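Local atomic coordinates of lipase aflb (Neosartorya fumigata, PDB entry 6IDY), a protein that probably hydrolyses ester bonds of lipids, as a calcium-containing fungal lipase with an alpha/beta-hydrolase fold. Residues A[125-129]-A[214-218]; A[166-171]-A[232-238]; A[240-244]-A[303-308]; A[261-265]-A[295-299]. Numbering follows the deposited sequence.

In the fold
From the N-terminal side, interaction 1 opens at 125-129, in the loop before helix 140-145, and interaction 2 at 166-171, just after strand 161-166. Interaction 1 closes on helix 205-223 before interaction 2 closes at 232-238, so the two cross. Interaction 1 fastens a peripheral loop to a helix, whereas interaction 2 joins two strand ends near the centre of the chain. Helix 235-245 then carries the chain from interaction 2 into interaction 3, whose loop closes at 303-308. Nested inside it, interaction 4 joins 261-265 to helix 293-299. Leu-237 packs against Asp-262 and Leu-298, while Lys-244 reaches Leu-298, linking interactions 2 and 3 to interaction 4.

Interaction 1: residues A[125-129]-A[214-218]; sequences IYPVK and YAINY
In this alpha/beta-hydrolase fold, helix 205-223 follows strand 190-195 and leads to strand 227-232; residues 125-129, an irregular loop, lie along its 214-218 portion. Tyr-214, Asn-217 and Tyr-218, at i, i+3 and i+4, present one helical face to the loop. The loop begins with Ile-125 (phi/psi -115/-2), and Ile-125 CA lies 6.4 Å from Asn-217 CA. Its p,t rotamer sends CD1 to 3.6 Å from Tyr-214 CE1 and 3.9 Å from Tyr-218 CB, so a branched aliphatic chain fills the space beside both aromatics. Its carbonyl is served by a water, 2.7 Å from Ile-125 O and 2.8 Å from Asn-217 ND2. Extended Tyr-126 sets its CB 4.1 Å from the edge of the Tyr-214 ring at CE1; its hydroxyl bonds to Val-138 O, as that of Tyr-214 does to Glu-140 and that of Tyr-218 to Pro-118 O. A cis peptide precedes Pro-127 and turns the backbone, and Pro-127 and Val-128 pass by without touching the helix. Lys-129 comes back towards it, with an all-trans side chain long enough to reach over Ile-125 to the polar helix residue. Here NZ donates to Asn-217 OD1 at 3.3 Å, and a second water accepts from Lys-129 NZ at 2.8 Å and donates a hydrogen bond to Asn-217 O at 2.7 Å.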
loop_
_atom_site.group_PDB
_atom_site.type_symbol
_atom_site.label_atom_id
_atom_site.label_comp_id
_atom_site.label_asym_id
_atom_site.label_seq_id
_atom_site.Cartn_x
_atom_site.Cartn_y
_atom_site.Cartn_z
ATOM N N ILE A 125 -23.034 -6.679 -11.586
ATOM C CA ILE A 125 -22.127 -6.514 -10.446
ATOM C C ILE A 125 -22.423 -5.189 -9.742
ATOM O O ILE A 125 -21.797 -4.864 -8.738
ATOM C CB ILE A 125 -20.631 -6.667 -10.857
ATOM C CG1 ILE A 125 -20.230 -5.645 -11.952
ATOM C CG2 ILE A 125 -20.317 -8.126 -11.263
ATOM C CD1 ILE A 125 -18.828 -5.304 -11.992
ATOM N N TYR A 126 -23.388 -4.430 -10.279
ATOM C CA TYR A 126 -23.796 -3.131 -9.762
ATOM C C TYR A 126 -25.289 -2.896 -10.051
ATOM O O TYR A 126 -25.722 -3.156 -11.171
ATOM C CB TYR A 126 -22.946 -2.006 -10.391
ATOM C CG TYR A 126 -23.054 -0.681 -9.668
ATOM C CD1 TYR A 126 -24.094 0.206 -9.947
ATOM C CD2 TYR A 126 -22.105 -0.297 -8.730
ATOM C CE1 TYR A 126 -24.216 1.414 -9.261
ATOM C CE2 TYR A 126 -22.203 0.921 -8.056
ATOM C CZ TYR A 126 -23.256 1.777 -8.334
ATOM O OH TYR A 126 -23.353 2.978 -7.679
ATOM N N PRO A 127 -26.090 -2.379 -9.086
ATOM C CA PRO A 127 -25.709 -1.956 -7.718
ATOM C C PRO A 127 -25.419 -3.086 -6.724
ATOM O O PRO A 127 -24.728 -2.842 -5.738
ATOM C CB PRO A 127 -26.891 -1.078 -7.287
ATOM C CG PRO A 127 -28.065 -1.642 -8.038
ATOM C CD PRO A 127 -27.514 -2.095 -9.364
ATOM N N VAL A 128 -25.938 -4.304 -6.964
ATOM C CA VAL A 128 -25.756 -5.434 -6.043
ATOM C C VAL A 128 -25.440 -6.714 -6.833
ATOM O O VAL A 128 -26.317 -7.220 -7.538
ATOM C CB VAL A 128 -27.000 -5.649 -5.115
ATOM C CG1 VAL A 128 -26.749 -6.760 -4.098
ATOM C CG2 VAL A 128 -27.432 -4.364 -4.406
ATOM N N LYS A 129 -24.215 -7.265 -6.677
ATOM C CA LYS A 129 -23.854 -8.516 -7.354
ATOM C C LYS A 129 -24.646 -9.685 -6.748
ATOM O O LYS A 129 -25.252 -10.465 -7.482
ATOM C CB LYS A 129 -22.341 -8.799 -7.279
ATOM C CG LYS A 129 -21.941 -9.994 -8.144
ATOM C CD LYS A 129 -20.508 -10.412 -7.950
ATOM C CE LYS A 129 -20.178 -11.653 -8.736
ATOM N NZ LYS A 129 -18.749 -12.031 -8.575
ATOM N N TYR A 214 -15.578 -3.225 -5.893
ATOM C CA TYR A 214 -15.966 -3.128 -7.296
ATOM C C TYR A 214 -14.878 -3.655 -8.221
ATOM O O TYR A 214 -15.209 -4.400 -9.140
ATOM C CB TYR A 214 -16.427 -1.715 -7.699
ATOM C CG TYR A 214 -16.993 -1.676 -9.102
ATOM C CD1 TYR A 214 -18.316 -2.029 -9.352
ATOM C CD2 TYR A 214 -16.196 -1.318 -10.186
ATOM C CE1 TYR A 214 -18.836 -2.011 -10.646
ATOM C CE2 TYR A 214 -16.700 -1.309 -11.483
ATOM C CZ TYR A 214 -18.023 -1.653 -11.710
ATOM O OH TYR A 214 -18.519 -1.645 -12.991
ATOM N N ALA A 215 -13.596 -3.292 -7.975
ATOM C CA ALA A 215 -12.462 -3.747 -8.795
ATOM C C ALA A 215 -12.389 -5.267 -8.822
ATOM O O ALA A 215 -12.206 -5.845 -9.890
ATOM C CB ALA A 215 -11.151 -3.160 -8.288
ATOM N N ILE A 216 -12.600 -5.919 -7.662
ATOM C CA ILE A 216 -12.606 -7.379 -7.582
ATOM C C ILE A 216 -13.663 -7.977 -8.511
ATOM O O ILE A 216 -13.321 -8.756 -9.401
ATOM C CB ILE A 216 -12.729 -7.895 -6.123
ATOM C CG1 ILE A 216 -11.438 -7.595 -5.307
ATOM C CG2 ILE A 216 -13.022 -9.395 -6.128
ATOM C CD1 ILE A 216 -11.607 -7.748 -3.746
ATOM N N ASN A 217 -14.935 -7.584 -8.323
ATOM C CA ASN A 217 -16.054 -8.093 -9.115
ATOM C C ASN A 217 -15.983 -7.695 -10.583
ATOM O O ASN A 217 -16.360 -8.495 -11.440
ATOM C CB ASN A 217 -17.386 -7.706 -8.482
ATOM C CG ASN A 217 -17.685 -8.501 -7.233
ATOM O OD1 ASN A 217 -17.164 -9.606 -7.021
ATOM N ND2 ASN A 217 -18.551 -7.971 -6.389
ATOM N N TYR A 218 -15.428 -6.509 -10.878
ATOM C CA TYR A 218 -15.281 -6.046 -12.254
ATOM C C TYR A 218 -14.178 -6.803 -12.997
ATOM O O TYR A 218 -14.396 -7.229 -14.134
ATOM C CB TYR A 218 -15.074 -4.516 -12.323
ATOM C CG TYR A 218 -14.802 -4.011 -13.724
ATOM C CD1 TYR A 218 -15.846 -3.711 -14.593
ATOM C CD2 TYR A 218 -13.500 -3.876 -14.195
ATOM C CE1 TYR A 218 -15.599 -3.286 -15.900
ATOM C CE2 TYR A 218 -13.241 -3.451 -15.494
ATOM C CZ TYR A 218 -14.292 -3.153 -16.342
ATOM O OH TYR A 218 -14.015 -2.726 -17.613
HETATM O O HOH W 1 -20.107 -5.656 -6.811
HETATM O O HOH W 2 -17.804 -10.698 -10.872
#

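Interaction 2: residues A[166-171]-A[232-238]; sequences VPGTAT and WSQGGLD
Neighbouring parallel strands 161-166 and 227-232 end side by side, with Trp-232 N donating to Val-166 O at 3.2 Å. Beyond them the backbones come very close: the CA atoms of Gly-168 and Ser-233 are 4.6 Å apart. Residues 168-171 make a type II turn, with Ala-170 at positive phi, and 232-235 a type II' turn closed by Gly-235 N to Trp-232 O at 2.8 Å. Ser-233 sits at its strained corner (54/-125), the sharp strand-to-helix bend of a nucleophile elbow, and the chain runs on into helix 235-245. Glycines make this fit possible. A CB on Gly-168 would clash with Trp-232 CE3 and Ser-233 CB; one on Gly-235 would collide with the carbonyl oxygens of Val-166 and Pro-167. With no CB there, Val-166 CG1 comes to 3.6 Å from Gly-235 CA. Thr-169, with chi1 m, accepts from Gln-234 NE2 at its OG1 (3.0 Å), while Thr-171 OG1 donates to Thr-169 O at 2.8 Å. Gln-234 NE2 also bonds to Ser-201 O. A water donates to Pro-167 O (2.7 Å) and Asp-238 OD2 (2.6 Å). Ser-233 OG is hydrogen-bonded to His-361 NE2 and lies 4.0 Å from Thr-169 N. This chemistry is consistent with a serine nucleophile paired with its histidine, beside an oxyanion hole probably formed around Thr-169 and Gln-234, as in related lipases.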
loop_
_atom_site.group_PDB
_atom_site.type_symbol
_atom_site.label_atom_id
_atom_site.label_comp_id
_atom_site.label_asym_id
_atom_site.label_seq_id
_atom_site.Cartn_x
_atom_site.Cartn_y
_atom_site.Cartn_z
ATOM N N VAL A 166 -3.576 -2.885 -4.954
ATOM C CA VAL A 166 -4.293 -1.930 -4.102
ATOM C C VAL A 166 -3.279 -1.010 -3.404
ATOM O O VAL A 166 -2.364 -1.504 -2.752
ATOM C CB VAL A 166 -5.278 -2.636 -3.116
ATOM C CG1 VAL A 166 -6.079 -1.623 -2.303
ATOM C CG2 VAL A 166 -6.228 -3.571 -3.862
ATOM N N PRO A 167 -3.422 0.325 -3.537
ATOM C CA PRO A 167 -2.431 1.237 -2.947
ATOM C C PRO A 167 -2.574 1.429 -1.444
ATOM O O PRO A 167 -3.567 1.003 -0.858
ATOM C CB PRO A 167 -2.713 2.547 -3.679
ATOM C CG PRO A 167 -4.181 2.508 -3.916
ATOM C CD PRO A 167 -4.458 1.075 -4.277
ATOM N N GLY A 168 -1.590 2.109 -0.860
ATOM C CA GLY A 168 -1.571 2.459 0.549
ATOM C C GLY A 168 -1.975 3.903 0.765
ATOM O O GLY A 168 -2.393 4.594 -0.170
ATOM N N THR A 169 -1.835 4.364 2.006
ATOM C CA THR A 169 -2.191 5.718 2.427
ATOM C C THR A 169 -1.400 6.801 1.705
ATOM O O THR A 169 -0.171 6.693 1.568
ATOM C CB THR A 169 -2.037 5.839 3.946
ATOM O OG1 THR A 169 -2.862 4.865 4.582
ATOM C CG2 THR A 169 -2.372 7.223 4.463
ATOM N N ALA A 170 -2.132 7.844 1.239
ATOM C CA ALA A 170 -1.619 9.071 0.626
ATOM C C ALA A 170 -0.764 8.872 -0.632
ATOM O O ALA A 170 -0.170 9.835 -1.121
ATOM C CB ALA A 170 -0.846 9.863 1.672
ATOM N N THR A 171 -0.690 7.638 -1.152
ATOM C CA THR A 171 0.179 7.355 -2.292
ATOM C C THR A 171 -0.588 6.681 -3.428
ATOM O O THR A 171 -1.181 5.624 -3.206
ATOM C CB THR A 171 1.436 6.573 -1.845
ATOM O OG1 THR A 171 1.769 6.902 -0.490
ATOM C CG2 THR A 171 2.644 6.859 -2.733
ATOM N N TRP A 232 -0.811 -2.891 -0.276
ATOM C CA TRP A 232 0.232 -2.258 0.511
ATOM C C TRP A 232 -0.418 -1.356 1.547
ATOM O O TRP A 232 -1.378 -0.663 1.223
ATOM C CB TRP A 232 1.222 -1.444 -0.359
ATOM C CG TRP A 232 2.276 -0.732 0.452
ATOM C CD1 TRP A 232 3.151 -1.298 1.334
ATOM C CD2 TRP A 232 2.526 0.681 0.489
ATOM N NE1 TRP A 232 3.931 -0.325 1.919
ATOM C CE2 TRP A 232 3.567 0.899 1.420
ATOM C CE3 TRP A 232 1.987 1.788 -0.195
ATOM C CZ2 TRP A 232 4.081 2.179 1.687
ATOM C CZ3 TRP A 232 2.493 3.053 0.074
ATOM C CH2 TRP A 232 3.535 3.238 0.995
ATOM N N SER A 233 0.099 -1.380 2.793
ATOM C CA SER A 233 -0.317 -0.497 3.883
ATOM C C SER A 233 -1.838 -0.563 4.109
ATOM O O SER A 233 -2.379 -1.664 4.257
ATOM C CB SER A 233 0.157 0.929 3.576
ATOM O OG SER A 233 -0.069 1.841 4.634
ATOM N N GLN A 234 -2.527 0.600 4.064
ATOM C CA GLN A 234 -3.978 0.726 4.194
ATOM C C GLN A 234 -4.733 -0.135 3.173
ATOM O O GLN A 234 -5.878 -0.503 3.423
ATOM C CB GLN A 234 -4.395 2.189 4.051
ATOM C CG GLN A 234 -5.844 2.446 4.446
ATOM C CD GLN A 234 -6.431 3.572 3.655
ATOM O OE1 GLN A 234 -7.501 3.447 3.063
ATOM N NE2 GLN A 234 -5.750 4.700 3.637
ATOM N N GLY A 235 -4.082 -0.466 2.055
ATOM C CA GLY A 235 -4.643 -1.348 1.030
ATOM C C GLY A 235 -5.185 -2.649 1.593
ATOM O O GLY A 235 -6.191 -3.164 1.099
ATOM N N GLY A 236 -4.517 -3.157 2.636
ATOM C CA GLY A 236 -4.916 -4.356 3.372
ATOM C C GLY A 236 -6.240 -4.152 4.081
ATOM O O GLY A 236 -7.114 -5.024 4.035
ATOM N N LEU A 237 -6.416 -2.966 4.701
ATOM C CA LEU A 237 -7.664 -2.605 5.380
ATOM C C LEU A 237 -8.798 -2.461 4.370
ATOM O O LEU A 237 -9.896 -2.949 4.623
ATOM C CB LEU A 237 -7.516 -1.306 6.200
ATOM C CG LEU A 237 -6.727 -1.406 7.501
ATOM C CD1 LEU A 237 -6.459 -0.021 8.070
ATOM C CD2 LEU A 237 -7.474 -2.240 8.533
ATOM N N ASP A 238 -8.521 -1.818 3.217
ATOM C CA ASP A 238 -9.508 -1.615 2.154
ATOM C C ASP A 238 -10.002 -2.952 1.605
ATOM O O ASP A 238 -11.196 -3.102 1.351
ATOM C CB ASP A 238 -8.914 -0.780 1.004
ATOM C CG ASP A 238 -8.385 0.589 1.393
ATOM O OD1 ASP A 238 -8.763 1.091 2.471
ATOM O OD2 ASP A 238 -7.610 1.162 0.611
HETATM O O HOH W 3 -5.362 2.475 0.478
#

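Interaction 3: residues A[240-244]-A[303-308]; sequences QWALK and GDSAYV
Gln-240 is the polar centre of this contact between helical residues 240-244 and the irregular loop 303-308. With chi1 t and chi2 p, its amide turns to the loop, and NE2 donates to Gly-303 O at 2.8 Å and to Ser-305 O at 2.9 Å. Its OE1 accepts a hydrogen bond from a water 2.8 Å away, which in turn accepts from Tyr-307 N at 2.9 Å. A glutamine suits the place because one group thus satisfies two carbonyls and, through water, an amide. One turn on, the CA of Leu-243 is 6.5 Å from that of Tyr-307, and Tyr-307 (chi1 m) lays its ring against the helix: Lys-244 CA stands 4.0 Å from the ring centroid in a CH-pi contact. Leu-243 CB meets Tyr-307 CB at 3.9 Å, and Leu-243 CD1 meets Val-308 CG2 at 4.0 Å. The ammonium of Lys-244 bonds to Gly-300 O and Leu-298 O. This is structural packing: the loop linking helix 293-299 to strand 310-314 lies along helix 235-245, with Leu-243 and Val-308 both touching Phe-256 of strand 253-259.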
loop_
_atom_site.group_PDB
_atom_site.type_symbol
_atom_site.label_atom_id
_atom_site.label_comp_id
_atom_site.label_asym_id
_atom_site.label_seq_id
_atom_site.Cartn_x
_atom_site.Cartn_y
_atom_site.Cartn_z
ATOM N N GLN A 240 -9.718 -6.100 3.189
ATOM C CA GLN A 240 -10.386 -6.830 4.271
ATOM C C GLN A 240 -11.820 -6.334 4.474
ATOM O O GLN A 240 -12.720 -7.158 4.646
ATOM C CB GLN A 240 -9.571 -6.742 5.578
ATOM C CG GLN A 240 -10.061 -7.685 6.683
ATOM C CD GLN A 240 -9.760 -9.156 6.476
ATOM O OE1 GLN A 240 -9.305 -9.609 5.408
ATOM N NE2 GLN A 240 -10.027 -9.945 7.515
ATOM N N TRP A 241 -12.028 -4.998 4.442
ATOM C CA TRP A 241 -13.363 -4.398 4.565
ATOM C C TRP A 241 -14.227 -4.803 3.356
ATOM O O TRP A 241 -15.370 -5.204 3.544
ATOM C CB TRP A 241 -13.277 -2.858 4.717
ATOM C CG TRP A 241 -14.594 -2.187 5.008
ATOM C CD1 TRP A 241 -15.552 -1.829 4.104
ATOM C CD2 TRP A 241 -15.077 -1.761 6.294
ATOM N NE1 TRP A 241 -16.606 -1.216 4.744
ATOM C CE2 TRP A 241 -16.334 -1.144 6.087
ATOM C CE3 TRP A 241 -14.579 -1.861 7.609
ATOM C CZ2 TRP A 241 -17.102 -0.635 7.144
ATOM C CZ3 TRP A 241 -15.323 -1.320 8.652
ATOM C CH2 TRP A 241 -16.561 -0.707 8.415
ATOM N N ALA A 242 -13.665 -4.747 2.129
ATOM C CA ALA A 242 -14.368 -5.151 0.898
ATOM C C ALA A 242 -14.781 -6.630 0.969
ATOM O O ALA A 242 -15.927 -6.958 0.672
ATOM C CB ALA A 242 -13.483 -4.905 -0.325
ATOM N N LEU A 243 -13.865 -7.503 1.425
ATOM C CA LEU A 243 -14.136 -8.935 1.563
ATOM C C LEU A 243 -15.231 -9.210 2.604
ATOM O O LEU A 243 -16.124 -10.021 2.359
ATOM C CB LEU A 243 -12.847 -9.711 1.889
ATOM C CG LEU A 243 -11.790 -9.781 0.781
ATOM C CD1 LEU A 243 -10.463 -10.285 1.339
ATOM C CD2 LEU A 243 -12.264 -10.658 -0.405
ATOM N N LYS A 244 -15.181 -8.508 3.737
ATOM C CA LYS A 244 -16.164 -8.661 4.808
ATOM C C LYS A 244 -17.578 -8.227 4.374
ATOM O O LYS A 244 -18.519 -9.016 4.467
ATOM C CB LYS A 244 -15.718 -7.874 6.059
ATOM C CG LYS A 244 -16.767 -7.844 7.179
ATOM C CD LYS A 244 -16.178 -7.397 8.514
ATOM C CE LYS A 244 -17.165 -7.609 9.630
ATOM N NZ LYS A 244 -16.806 -6.801 10.821
ATOM N N GLY A 303 -13.762 -10.391 11.490
ATOM C CA GLY A 303 -13.001 -9.512 10.599
ATOM C C GLY A 303 -11.506 -9.526 10.885
ATOM O O GLY A 303 -10.699 -9.057 10.081
ATOM N N ASP A 304 -11.132 -10.075 12.045
ATOM C CA ASP A 304 -9.750 -10.258 12.486
ATOM C C ASP A 304 -9.190 -11.612 11.982
ATOM O O ASP A 304 -8.033 -11.940 12.250
ATOM C CB ASP A 304 -9.640 -10.109 14.020
ATOM C CG ASP A 304 -10.503 -11.049 14.843
ATOM O OD1 ASP A 304 -11.461 -11.640 14.275
ATOM O OD2 ASP A 304 -10.232 -11.189 16.057
ATOM N N SER A 305 -10.022 -12.385 11.245
ATOM C CA SER A 305 -9.642 -13.642 10.591
ATOM C C SER A 305 -9.715 -13.420 9.083
ATOM O O SER A 305 -10.465 -12.556 8.626
ATOM C CB SER A 305 -10.575 -14.791 10.985
ATOM O OG SER A 305 -10.127 -15.456 12.153
ATOM N N ALA A 306 -8.945 -14.192 8.309
ATOM C CA ALA A 306 -8.965 -14.068 6.852
ATOM C C ALA A 306 -10.293 -14.530 6.242
ATOM O O ALA A 306 -11.009 -15.337 6.848
ATOM C CB ALA A 306 -7.815 -14.845 6.243
ATOM N N TYR A 307 -10.622 -14.003 5.045
ATOM C CA TYR A 307 -11.838 -14.353 4.301
ATOM C C TYR A 307 -11.503 -15.252 3.133
ATOM O O TYR A 307 -12.372 -15.952 2.618
ATOM C CB TYR A 307 -12.530 -13.073 3.779
ATOM C CG TYR A 307 -13.230 -12.332 4.885
ATOM C CD1 TYR A 307 -14.467 -12.759 5.358
ATOM C CD2 TYR A 307 -12.610 -11.271 5.543
ATOM C CE1 TYR A 307 -15.097 -12.114 6.418
ATOM C CE2 TYR A 307 -13.223 -10.630 6.615
ATOM C CZ TYR A 307 -14.459 -11.069 7.061
ATOM O OH TYR A 307 -15.063 -10.459 8.126
ATOM N N VAL A 308 -10.256 -15.163 2.657
ATOM C CA VAL A 308 -9.723 -15.905 1.500
ATOM C C VAL A 308 -8.255 -16.251 1.862
ATOM O O VAL A 308 -7.744 -15.640 2.808
ATOM C CB VAL A 308 -9.806 -15.038 0.189
ATOM C CG1 VAL A 308 -11.234 -14.611 -0.131
ATOM C CG2 VAL A 308 -8.882 -13.815 0.245
HETATM O O HOH W 4 -8.692 -12.029 4.244
#

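Interaction 4: residues A[261-265]-A[295-299]; sequences PDFHG and IRTLR
The C-terminal end of the short helix 293-299, residues 295-299, packs on a type I turn from Asp-262 to Gly-265, closed by Gly-265 N to Asp-262 O at 2.8 Å. Ile-295 (m,m) faces this turn, its CA 6.0 Å from that of His-264; CG2 touches His-264 ND1 at 3.6 Å and CD1 lies 3.8 Å from Gly-265 N. Glycine fits at 265 because phi is positive (69°) and a CB would crowd Ile-295 CG1. Arg-299, one turn after Ile-295, is long enough to do two jobs: NH1 donates to Phe-263 O at 3.0 Å, and its CD sits 3.8 Å from the His-264 ring centroid as a CH-pi contact, with His-264 CD2 over the guanidinium face, 3.2 Å from Arg-299 NE. The His-264 ring also stacks on Trp-290. The contact is plain packing that joins the loop following strand 253-259 to helix 293-299; Ile-295 and Leu-298 rest on Leu-237 of helix 235-245, and Phe-263 packs on Thr-312 of strand 310-314.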
loop_
_atom_site.group_PDB
_atom_site.type_symbol
_atom_site.label_atom_id
_atom_site.label_comp_id
_atom_site.label_asym_id
_atom_site.label_seq_id
_atom_site.Cartn_x
_atom_site.Cartn_y
_atom_site.Cartn_z
ATOM N N PRO A 261 0.500 -4.771 6.114
ATOM C CA PRO A 261 -0.891 -4.415 6.417
ATOM C C PRO A 261 -1.109 -4.021 7.864
ATOM O O PRO A 261 -0.534 -4.620 8.765
ATOM C CB PRO A 261 -1.654 -5.682 6.055
ATOM C CG PRO A 261 -0.680 -6.784 6.359
ATOM C CD PRO A 261 0.680 -6.243 6.077
ATOM N N ASP A 262 -1.959 -3.019 8.086
ATOM C CA ASP A 262 -2.268 -2.562 9.438
ATOM C C ASP A 262 -3.691 -2.971 9.799
ATOM O O ASP A 262 -4.559 -2.124 10.013
ATOM C CB ASP A 262 -1.995 -1.050 9.586
ATOM C CG ASP A 262 -2.809 -0.137 8.695
ATOM O OD1 ASP A 262 -3.046 -0.504 7.518
ATOM O OD2 ASP A 262 -3.202 0.946 9.167
ATOM N N PHE A 263 -3.927 -4.296 9.886
ATOM C CA PHE A 263 -5.248 -4.871 10.190
ATOM C C PHE A 263 -5.789 -4.481 11.555
ATOM O O PHE A 263 -6.987 -4.642 11.795
ATOM C CB PHE A 263 -5.272 -6.398 10.008
ATOM C CG PHE A 263 -5.026 -6.860 8.595
ATOM C CD1 PHE A 263 -5.890 -6.499 7.566
ATOM C CD2 PHE A 263 -3.963 -7.704 8.298
ATOM C CE1 PHE A 263 -5.669 -6.941 6.258
ATOM C CE2 PHE A 263 -3.776 -8.189 7.000
ATOM C CZ PHE A 263 -4.612 -7.783 5.986
ATOM N N HIS A 264 -4.925 -3.936 12.434
ATOM C CA HIS A 264 -5.340 -3.435 13.741
ATOM C C HIS A 264 -4.938 -1.960 13.853
ATOM O O HIS A 264 -4.965 -1.391 14.935
ATOM C CB HIS A 264 -4.719 -4.255 14.892
ATOM C CG HIS A 264 -5.565 -4.278 16.137
ATOM N ND1 HIS A 264 -6.125 -3.119 16.662
ATOM C CD2 HIS A 264 -5.894 -5.314 16.938
ATOM C CE1 HIS A 264 -6.791 -3.495 17.741
ATOM N NE2 HIS A 264 -6.691 -4.807 17.940
ATOM N N GLY A 265 -4.590 -1.350 12.731
ATOM C CA GLY A 265 -4.130 0.031 12.711
ATOM C C GLY A 265 -2.771 0.182 13.373
ATOM O O GLY A 265 -1.956 -0.748 13.373
ATOM N N ILE A 295 -11.570 0.324 13.136
ATOM C CA ILE A 295 -10.812 -0.908 13.365
ATOM C C ILE A 295 -11.645 -1.927 14.149
ATOM O O ILE A 295 -11.725 -3.082 13.736
ATOM C CB ILE A 295 -9.425 -0.592 14.015
ATOM C CG1 ILE A 295 -8.497 0.189 13.034
ATOM C CG2 ILE A 295 -8.728 -1.846 14.578
ATOM C CD1 ILE A 295 -8.134 -0.498 11.707
ATOM N N ARG A 296 -12.283 -1.488 15.247
ATOM C CA ARG A 296 -13.147 -2.321 16.090
ATOM C C ARG A 296 -14.321 -2.894 15.275
ATOM O O ARG A 296 -14.653 -4.072 15.436
ATOM C CB ARG A 296 -13.658 -1.498 17.278
ATOM C CG ARG A 296 -14.462 -2.275 18.323
ATOM C CD ARG A 296 -14.295 -1.716 19.735
ATOM N NE ARG A 296 -14.493 -0.264 19.807
ATOM C CZ ARG A 296 -13.510 0.626 19.929
ATOM N NH1 ARG A 296 -12.246 0.226 19.991
ATOM N NH2 ARG A 296 -13.783 1.922 19.979
ATOM N N THR A 297 -14.932 -2.063 14.396
ATOM C CA THR A 297 -16.046 -2.492 13.536
ATOM C C THR A 297 -15.553 -3.540 12.546
ATOM O O THR A 297 -16.210 -4.556 12.373
ATOM C CB THR A 297 -16.699 -1.295 12.821
ATOM O OG1 THR A 297 -17.181 -0.383 13.807
ATOM C CG2 THR A 297 -17.856 -1.710 11.909
ATOM N N LEU A 298 -14.397 -3.292 11.904
ATOM C CA LEU A 298 -13.831 -4.225 10.934
ATOM C C LEU A 298 -13.514 -5.568 11.566
ATOM O O LEU A 298 -13.895 -6.597 11.014
ATOM C CB LEU A 298 -12.567 -3.641 10.266
ATOM C CG LEU A 298 -11.789 -4.605 9.334
ATOM C CD1 LEU A 298 -12.651 -5.089 8.160
ATOM C CD2 LEU A 298 -10.510 -3.976 8.847
ATOM N N ARG A 299 -12.838 -5.551 12.725
ATOM C CA ARG A 299 -12.382 -6.743 13.428
ATOM C C ARG A 299 -13.487 -7.555 14.076
ATOM O O ARG A 299 -13.272 -8.732 14.356
ATOM C CB ARG A 299 -11.291 -6.387 14.444
ATOM C CG ARG A 299 -10.037 -5.854 13.750
ATOM C CD ARG A 299 -8.955 -5.512 14.741
ATOM N NE ARG A 299 -8.351 -6.703 15.340
ATOM C CZ ARG A 299 -7.342 -7.378 14.807
ATOM N NH1 ARG A 299 -6.831 -7.008 13.636
ATOM N NH2 ARG A 299 -6.835 -8.427 15.435
#